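SIS domain protein (Listeria monocytogenes str. 4b F2365, PDB 3FXA) probably binds a sugar phosphate through its SIS domain and may act as a sugar-phosphate isomerase. Local coordinates at residues Thr45-Val50 against Leu87-Lys92; Ile95-Ser100 against Thr121-Thr126; Ile139-Ser144 against Ala165-Val170. All blocks are in the same frame, centred on the assembly; numbering follows the deposited sequence.

Along the chain the three contacts come in series, none nested in or crossing another. Contact 1 closes first, bringing the loop at 87-92 back beside strand 48-51 after helix 55-69, strand 74-76 and helix 79-86. Contact 2 follows, where strands 95-99 and 121-126 pair after a helical connection. Contact 3 closes last, as helix 157-177 returns to pack against strand 139-142. All three reach one parallel sheet: backbone hydrogen bonds from V49 to I95 and I97 join contacts 1 and 2, and those from G124 to I139 and F141 join contacts 2 and 3. Contacts 1 and 3 do not touch, their centres about 19 Å apart.

Contact 1: Thr45-Val50 against Leu87-Lys92; sequences TGKIVV and LGVLQK
One polar bond joins K47, just before strand 48-51, to the loop at 87-92: NZ of K47 donates to the carbonyl O of V89 at 2.7 Å. The ammonium arrives almost end-on, with a C=O...N angle of 178°. K47 begins in the crowded position, CG between backbone N and carbonyl carbon (chi1 63°), runs extended as far as CE and bends only at chi4 to turn NZ onto the oxygen. NZ also forms a salt bridge with D94, so this buried charge has both a carboxylate and a carbonyl; the two probably favour its protonated state.

Within the loop, L90 N bonds back to L87 O across the 3-10 turn. The Q91 side chain folds back along the loop, its NE2 reaching G88 O at 2.8 Å from above the carbonyl plane, while that oxygen lies in the plane of the Q91 amide. The same NE2 also bonds E71 of the second subunit.

The apolar part is small. The K47 and V89 side chains cross obliquely, CE of K47 3.8 Å from CG2 of V89. V49 points toward the loop and sets CG2 against CD1 of L90, also 3.8 Å away, while its CG1 lies more loosely beside V89 CG1 at 4.2 Å.

The loop lies at the amino end of the SIS domain's parallel alpha/beta sheet, leading from helix 79-86 into strand 95-99, and is buried partly against the second subunit, where V89 meets N68. Strand 48-51 runs between strands 74-76 and 95-99; L90 packs on C115 of helix 112-118, and I48 and V50 face helix 55-69.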
# COMPACT_ATOMS: atom_id res chain seq x y z
N THR A 45 -11.28 -13.39 18.18
CA THR A 45 -11.56 -12.12 18.88
C THR A 45 -10.53 -11.02 18.57
O THR A 45 -10.70 -9.87 19.02
CB THR A 45 -11.61 -12.33 20.42
OG1 THR A 45 -10.33 -12.73 20.92
CG2 THR A 45 -12.65 -13.38 20.77
N GLY A 46 -9.48 -11.36 17.83
CA GLY A 46 -8.46 -10.39 17.40
C GLY A 46 -8.67 -9.99 15.95
O GLY A 46 -9.77 -9.57 15.56
N LYS A 47 -7.62 -10.12 15.15
CA LYS A 47 -7.67 -9.82 13.72
C LYS A 47 -6.88 -10.83 12.94
O LYS A 47 -6.11 -11.60 13.49
CB LYS A 47 -7.14 -8.40 13.47
CG LYS A 47 -5.69 -8.20 13.84
CD LYS A 47 -5.31 -6.75 13.76
CE LYS A 47 -3.91 -6.53 14.25
NZ LYS A 47 -3.67 -6.97 15.66
N ILE A 48 -7.08 -10.79 11.62
CA ILE A 48 -6.40 -11.68 10.70
C ILE A 48 -5.23 -10.91 10.07
O ILE A 48 -5.43 -9.90 9.45
CB ILE A 48 -7.35 -12.18 9.60
CG1 ILE A 48 -8.59 -12.87 10.22
CG2 ILE A 48 -6.62 -13.14 8.66
CD1 ILE A 48 -9.69 -13.18 9.21
N VAL A 49 -4.01 -11.40 10.22
CA VAL A 49 -2.83 -10.73 9.65
C VAL A 49 -2.40 -11.63 8.49
O VAL A 49 -2.15 -12.80 8.69
CB VAL A 49 -1.71 -10.59 10.70
CG1 VAL A 49 -0.54 -9.85 10.12
CG2 VAL A 49 -2.25 -9.85 11.94
N VAL A 50 -2.35 -11.10 7.26
CA VAL A 50 -1.99 -11.93 6.08
C VAL A 50 -0.70 -11.41 5.47
O VAL A 50 -0.57 -10.21 5.25
CB VAL A 50 -3.11 -12.00 5.03
CG1 VAL A 50 -2.90 -13.21 4.04
CG2 VAL A 50 -4.47 -12.11 5.70
N LEU A 87 5.94 -6.26 12.56
CA LEU A 87 5.52 -7.49 13.27
C LEU A 87 4.82 -7.19 14.61
O LEU A 87 4.12 -8.04 15.15
CB LEU A 87 6.67 -8.48 13.49
CG LEU A 87 6.96 -9.47 12.38
CD1 LEU A 87 8.26 -10.14 12.63
CD2 LEU A 87 5.81 -10.50 12.27
N GLY A 88 5.01 -5.98 15.13
CA GLY A 88 4.24 -5.51 16.29
C GLY A 88 2.71 -5.44 16.09
O GLY A 88 1.97 -5.39 17.06
N VAL A 89 2.24 -5.44 14.84
CA VAL A 89 0.79 -5.48 14.54
C VAL A 89 0.16 -6.84 14.95
O VAL A 89 -1.05 -6.90 15.20
CB VAL A 89 0.49 -5.19 13.02
CG1 VAL A 89 0.77 -6.41 12.15
CG2 VAL A 89 -0.95 -4.74 12.79
N LEU A 90 0.98 -7.90 14.98
CA LEU A 90 0.55 -9.27 15.28
C LEU A 90 0.47 -9.47 16.79
O LEU A 90 1.44 -9.22 17.51
CB LEU A 90 1.55 -10.27 14.70
CG LEU A 90 1.24 -11.76 14.90
CD1 LEU A 90 -0.05 -12.07 14.13
CD2 LEU A 90 2.40 -12.62 14.43
N GLN A 91 -0.68 -9.92 17.26
CA GLN A 91 -0.92 -10.16 18.70
C GLN A 91 -1.37 -11.61 18.96
O GLN A 91 -1.69 -12.36 18.04
CB GLN A 91 -1.88 -9.09 19.25
CG GLN A 91 -1.35 -7.68 19.12
CD GLN A 91 -0.06 -7.48 19.90
OE1 GLN A 91 0.07 -7.94 21.04
NE2 GLN A 91 0.91 -6.78 19.30
N LYS A 92 -1.35 -11.99 20.24
CA LYS A 92 -1.67 -13.39 20.68
C LYS A 92 -3.03 -13.93 20.17
O LYS A 92 -3.09 -15.07 19.74
CB LYS A 92 -1.54 -13.52 22.22
CG LYS A 92 -1.83 -14.92 22.79
CD LYS A 92 -1.44 -14.94 24.27
CE LYS A 92 -1.72 -16.29 24.92
NZ LYS A 92 -0.89 -17.38 24.33

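Contact 2: Ile95-Ser100 against Thr121-Thr126; sequences ILILIS and TLIGVT
Five backbone hydrogen bonds knit 95-100 to 121-126 as parallel neighbours in the sheet, the axes of the two short strand segments inclined by 20°. L96 and L98 each use both N and O: L96 N reaches T121 O at 2.7 Å, and its O receives I123 N at 2.8 Å. L98 N then bonds I123 O, L98 O takes V125 N, and S100 N closes the series on V125 O. Every donor comes in nearly along its C=O axis.

Around this backbone shell, the leucines form one face. Beside G124, which has no side chain, CD1 of L122 leans across to CG of L98 at 3.7 Å, the two chains crossing at about a right angle. L122 has CG anti to the backbone N (chi1 180°), as does L96, so these two lie side by side and point the same way. On the other face, I95 CG2 meets I123 CD1 at 3.7 Å, and I97 CG2 touches V125 CG2 at the same separation.

Farther out, the isoleucine face is covered by helix 31-43 near I95 and I123, and by V163 and F167 of helix 157-177 near I99 and V125. S100 OG bonds T105, while T126 OG1 bonds K101 O and N128 N.

From I95 to I99 and from L122 to V125 the side chains are all aliphatic, the centre of a three-layer alpha/beta/alpha sandwich. Buried peptide groups are met by this pairing and, on the outer sides, by strands 48-51 and 139-142, with L122 N going to the D138 carboxylate. The hydroxyls of S100 and T126 lie at the carboxyl ends, the edge at which sheets of this type commonly bind ligands.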
# COMPACT_ATOMS: atom_id res chain seq x y z
N ILE A 95 -4.74 -14.34 14.01
CA ILE A 95 -4.50 -15.43 13.09
C ILE A 95 -3.54 -14.92 12.03
O ILE A 95 -3.89 -13.96 11.35
CB ILE A 95 -5.79 -15.90 12.41
CG1 ILE A 95 -6.85 -16.34 13.45
CG2 ILE A 95 -5.46 -17.02 11.42
CD1 ILE A 95 -8.20 -16.77 12.88
N LEU A 96 -2.34 -15.50 11.94
CA LEU A 96 -1.38 -15.16 10.89
C LEU A 96 -1.58 -16.16 9.74
O LEU A 96 -1.58 -17.37 9.98
CB LEU A 96 0.06 -15.20 11.41
CG LEU A 96 1.20 -14.94 10.41
CD1 LEU A 96 1.13 -13.52 9.82
CD2 LEU A 96 2.57 -15.20 11.04
N ILE A 97 -1.80 -15.63 8.55
CA ILE A 97 -1.95 -16.42 7.33
C ILE A 97 -0.76 -16.10 6.44
O ILE A 97 -0.56 -14.94 6.02
CB ILE A 97 -3.28 -16.15 6.58
CG1 ILE A 97 -4.48 -16.34 7.52
CG2 ILE A 97 -3.36 -17.04 5.32
CD1 ILE A 97 -5.88 -16.22 6.84
N LEU A 98 0.07 -17.12 6.19
CA LEU A 98 1.22 -16.99 5.30
C LEU A 98 0.88 -17.67 3.97
O LEU A 98 0.53 -18.84 3.96
CB LEU A 98 2.46 -17.59 5.92
CG LEU A 98 2.91 -16.96 7.25
CD1 LEU A 98 4.18 -17.64 7.75
CD2 LEU A 98 3.13 -15.44 7.17
N ILE A 99 1.00 -16.92 2.87
CA ILE A 99 0.68 -17.43 1.51
C ILE A 99 1.97 -17.55 0.72
O ILE A 99 2.64 -16.54 0.44
CB ILE A 99 -0.31 -16.54 0.73
CG1 ILE A 99 -1.59 -16.30 1.52
CG2 ILE A 99 -0.64 -17.19 -0.66
CD1 ILE A 99 -2.56 -15.34 0.89
N SER A 100 2.37 -18.78 0.47
CA SER A 100 3.58 -19.08 -0.28
C SER A 100 3.40 -20.37 -1.05
O SER A 100 3.28 -21.42 -0.42
CB SER A 100 4.76 -19.22 0.70
OG SER A 100 5.84 -19.85 0.06
N THR A 121 -2.19 -17.85 16.05
CA THR A 121 -2.54 -19.02 15.24
C THR A 121 -1.93 -18.87 13.85
O THR A 121 -2.14 -17.85 13.22
CB THR A 121 -4.07 -19.19 15.11
OG1 THR A 121 -4.65 -19.44 16.40
CG2 THR A 121 -4.37 -20.40 14.22
N LEU A 122 -1.17 -19.86 13.39
CA LEU A 122 -0.56 -19.84 12.05
C LEU A 122 -1.35 -20.73 11.06
O LEU A 122 -1.54 -21.92 11.32
CB LEU A 122 0.90 -20.29 12.11
CG LEU A 122 1.68 -20.33 10.79
CD1 LEU A 122 1.56 -18.96 10.06
CD2 LEU A 122 3.11 -20.75 11.00
N ILE A 123 -1.80 -20.14 9.95
CA ILE A 123 -2.44 -20.88 8.84
C ILE A 123 -1.42 -20.79 7.71
O ILE A 123 -1.02 -19.69 7.35
CB ILE A 123 -3.79 -20.28 8.41
CG1 ILE A 123 -4.81 -20.36 9.55
CG2 ILE A 123 -4.36 -21.03 7.18
CD1 ILE A 123 -6.20 -19.89 9.23
N GLY A 124 -0.92 -21.93 7.23
CA GLY A 124 0.06 -21.95 6.15
C GLY A 124 -0.59 -22.35 4.85
O GLY A 124 -1.03 -23.50 4.71
N VAL A 125 -0.64 -21.42 3.89
CA VAL A 125 -1.30 -21.63 2.59
C VAL A 125 -0.23 -21.92 1.54
O VAL A 125 0.44 -21.01 1.04
CB VAL A 125 -2.16 -20.42 2.19
CG1 VAL A 125 -2.85 -20.69 0.87
CG2 VAL A 125 -3.17 -20.08 3.30
N THR A 126 -0.09 -23.19 1.18
CA THR A 126 0.97 -23.64 0.29
C THR A 126 0.62 -24.94 -0.43
O THR A 126 -0.29 -25.65 -0.00
CB THR A 126 2.30 -23.80 1.11
OG1 THR A 126 3.37 -24.20 0.24
CG2 THR A 126 2.18 -24.79 2.27

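Contact 3: Ile139-Ser144 against Ala165-Val170; sequences IFFPVS and ASFDAV
F141 is the hub, with more surface buried here than any other residue of the two segments. It leaves strand 139-142 pointing toward the helix, CG anti to the backbone N (chi1 -168°), and lays its ring against that of F167. The stack is face to face, with centroids 4.6 Å apart and planes inclined by 23°. CZ of F167 sits over the centre of the F141 ring, whereas CZ of F141 lies nearer the rim of the other. The side chains meet tip to tip, with CE1 of F141 3.9 Å from CE1 of F167 as the closest pair of ring carbons. The CB of F167 does not point at the strand; with CG anti to the carbonyl carbon (chi1 -75°) its ring end reaches F141.

S166 takes the edge of the F141 ring. Its CB lies near the ring plane, 3.7 Å from CE1, while OG turns back to the helix and bonds the backbone O of A162 one turn earlier. The hydroxyl is thereby satisfied within the helix, and V143 CG2 packs beside OG at 3.9 Å. V170, one turn on from S166, sets CG2 at the same ring edge, 4.3 Å from CZ of F141.

Strand 139-142 is an outermost strand of the sheet within this chain, bonded through its backbone to strand 121-126. L34 and T37 of helix 31-43 also pack on F141, and V125 touches F167. On the helix, A165 O accepts a hydrogen bond from W15 of the third subunit.

This is helix-on-sheet packing in the alpha/beta SIS domain. No hydrogen bond or salt bridge crosses between strand and helix; this pair of segments is joined by an aromatic stack and edge contacts, and the S166 hydroxyl at the interface is spent on its own helix.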
# COMPACT_ATOMS: atom_id res chain seq x y z
N ILE A 139 -2.70 -24.70 11.27
CA ILE A 139 -3.58 -25.23 10.22
C ILE A 139 -2.80 -25.16 8.90
O ILE A 139 -2.53 -24.06 8.39
CB ILE A 139 -4.90 -24.44 10.06
CG1 ILE A 139 -5.72 -24.46 11.35
CG2 ILE A 139 -5.76 -25.04 8.95
CD1 ILE A 139 -6.85 -23.44 11.35
N PHE A 140 -2.38 -26.32 8.39
CA PHE A 140 -1.80 -26.44 7.05
C PHE A 140 -3.04 -26.44 6.11
O PHE A 140 -3.95 -27.28 6.28
CB PHE A 140 -0.96 -27.72 6.90
CG PHE A 140 -0.65 -28.12 5.47
CD1 PHE A 140 -0.21 -27.20 4.53
CD2 PHE A 140 -0.79 -29.47 5.09
CE1 PHE A 140 0.09 -27.60 3.22
CE2 PHE A 140 -0.48 -29.87 3.79
CZ PHE A 140 -0.06 -28.94 2.85
N PHE A 141 -3.06 -25.47 5.20
CA PHE A 141 -4.16 -25.23 4.28
C PHE A 141 -3.63 -25.50 2.87
O PHE A 141 -3.14 -24.58 2.19
CB PHE A 141 -4.69 -23.80 4.46
CG PHE A 141 -6.01 -23.52 3.75
CD1 PHE A 141 -6.09 -23.36 2.35
CD2 PHE A 141 -7.18 -23.33 4.50
CE1 PHE A 141 -7.31 -23.07 1.71
CE2 PHE A 141 -8.42 -23.03 3.87
CZ PHE A 141 -8.49 -22.90 2.47
N PRO A 142 -3.70 -26.77 2.42
CA PRO A 142 -3.20 -27.10 1.08
C PRO A 142 -4.03 -26.50 -0.05
O PRO A 142 -5.25 -26.47 0.02
CB PRO A 142 -3.29 -28.64 1.03
CG PRO A 142 -4.28 -28.98 2.10
CD PRO A 142 -4.10 -27.99 3.16
N VAL A 143 -3.35 -26.01 -1.07
CA VAL A 143 -3.97 -25.48 -2.30
C VAL A 143 -2.91 -25.66 -3.39
O VAL A 143 -1.73 -25.37 -3.14
CB VAL A 143 -4.39 -24.00 -2.17
CG1 VAL A 143 -3.29 -23.16 -1.54
CG2 VAL A 143 -4.87 -23.39 -3.58
N SER A 144 -3.30 -26.16 -4.55
CA SER A 144 -2.35 -26.39 -5.64
C SER A 144 -3.08 -26.41 -6.96
O SER A 144 -4.31 -26.49 -6.98
CB SER A 144 -1.54 -27.69 -5.42
OG SER A 144 -2.36 -28.85 -5.58
N ALA A 165 -9.82 -17.98 -4.71
CA ALA A 165 -11.07 -18.76 -4.71
C ALA A 165 -11.25 -19.59 -3.45
O ALA A 165 -12.38 -19.67 -2.91
CB ALA A 165 -11.13 -19.67 -5.92
N SER A 166 -10.17 -20.21 -2.96
CA SER A 166 -10.23 -20.98 -1.71
C SER A 166 -10.76 -20.13 -0.54
O SER A 166 -11.71 -20.49 0.12
CB SER A 166 -8.87 -21.58 -1.35
OG SER A 166 -8.43 -22.52 -2.30
N PHE A 167 -10.19 -18.94 -0.36
CA PHE A 167 -10.64 -18.05 0.72
C PHE A 167 -11.97 -17.34 0.40
O PHE A 167 -12.73 -17.05 1.33
CB PHE A 167 -9.50 -17.13 1.22
CG PHE A 167 -8.51 -17.86 2.06
CD1 PHE A 167 -7.45 -18.53 1.47
CD2 PHE A 167 -8.68 -17.98 3.44
CE1 PHE A 167 -6.52 -19.26 2.26
CE2 PHE A 167 -7.77 -18.70 4.23
CZ PHE A 167 -6.69 -19.34 3.65
N ASP A 168 -12.29 -17.12 -0.88
CA ASP A 168 -13.61 -16.57 -1.24
C ASP A 168 -14.69 -17.51 -0.67
O ASP A 168 -15.64 -17.04 -0.09
CB ASP A 168 -13.78 -16.42 -2.78
CG ASP A 168 -13.04 -15.22 -3.35
OD1 ASP A 168 -12.70 -14.30 -2.60
OD2 ASP A 168 -12.81 -15.20 -4.59
N ALA A 169 -14.47 -18.81 -0.81
CA ALA A 169 -15.41 -19.83 -0.32
C ALA A 169 -15.48 -19.79 1.21
O ALA A 169 -16.56 -19.80 1.78
CB ALA A 169 -15.04 -21.23 -0.82
N VAL A 170 -14.32 -19.72 1.85
CA VAL A 170 -14.26 -19.59 3.31
C VAL A 170 -15.08 -18.37 3.74
O VAL A 170 -15.96 -18.47 4.64
CB VAL A 170 -12.79 -19.52 3.81
CG1 VAL A 170 -12.69 -19.08 5.29
CG2 VAL A 170 -12.11 -20.84 3.57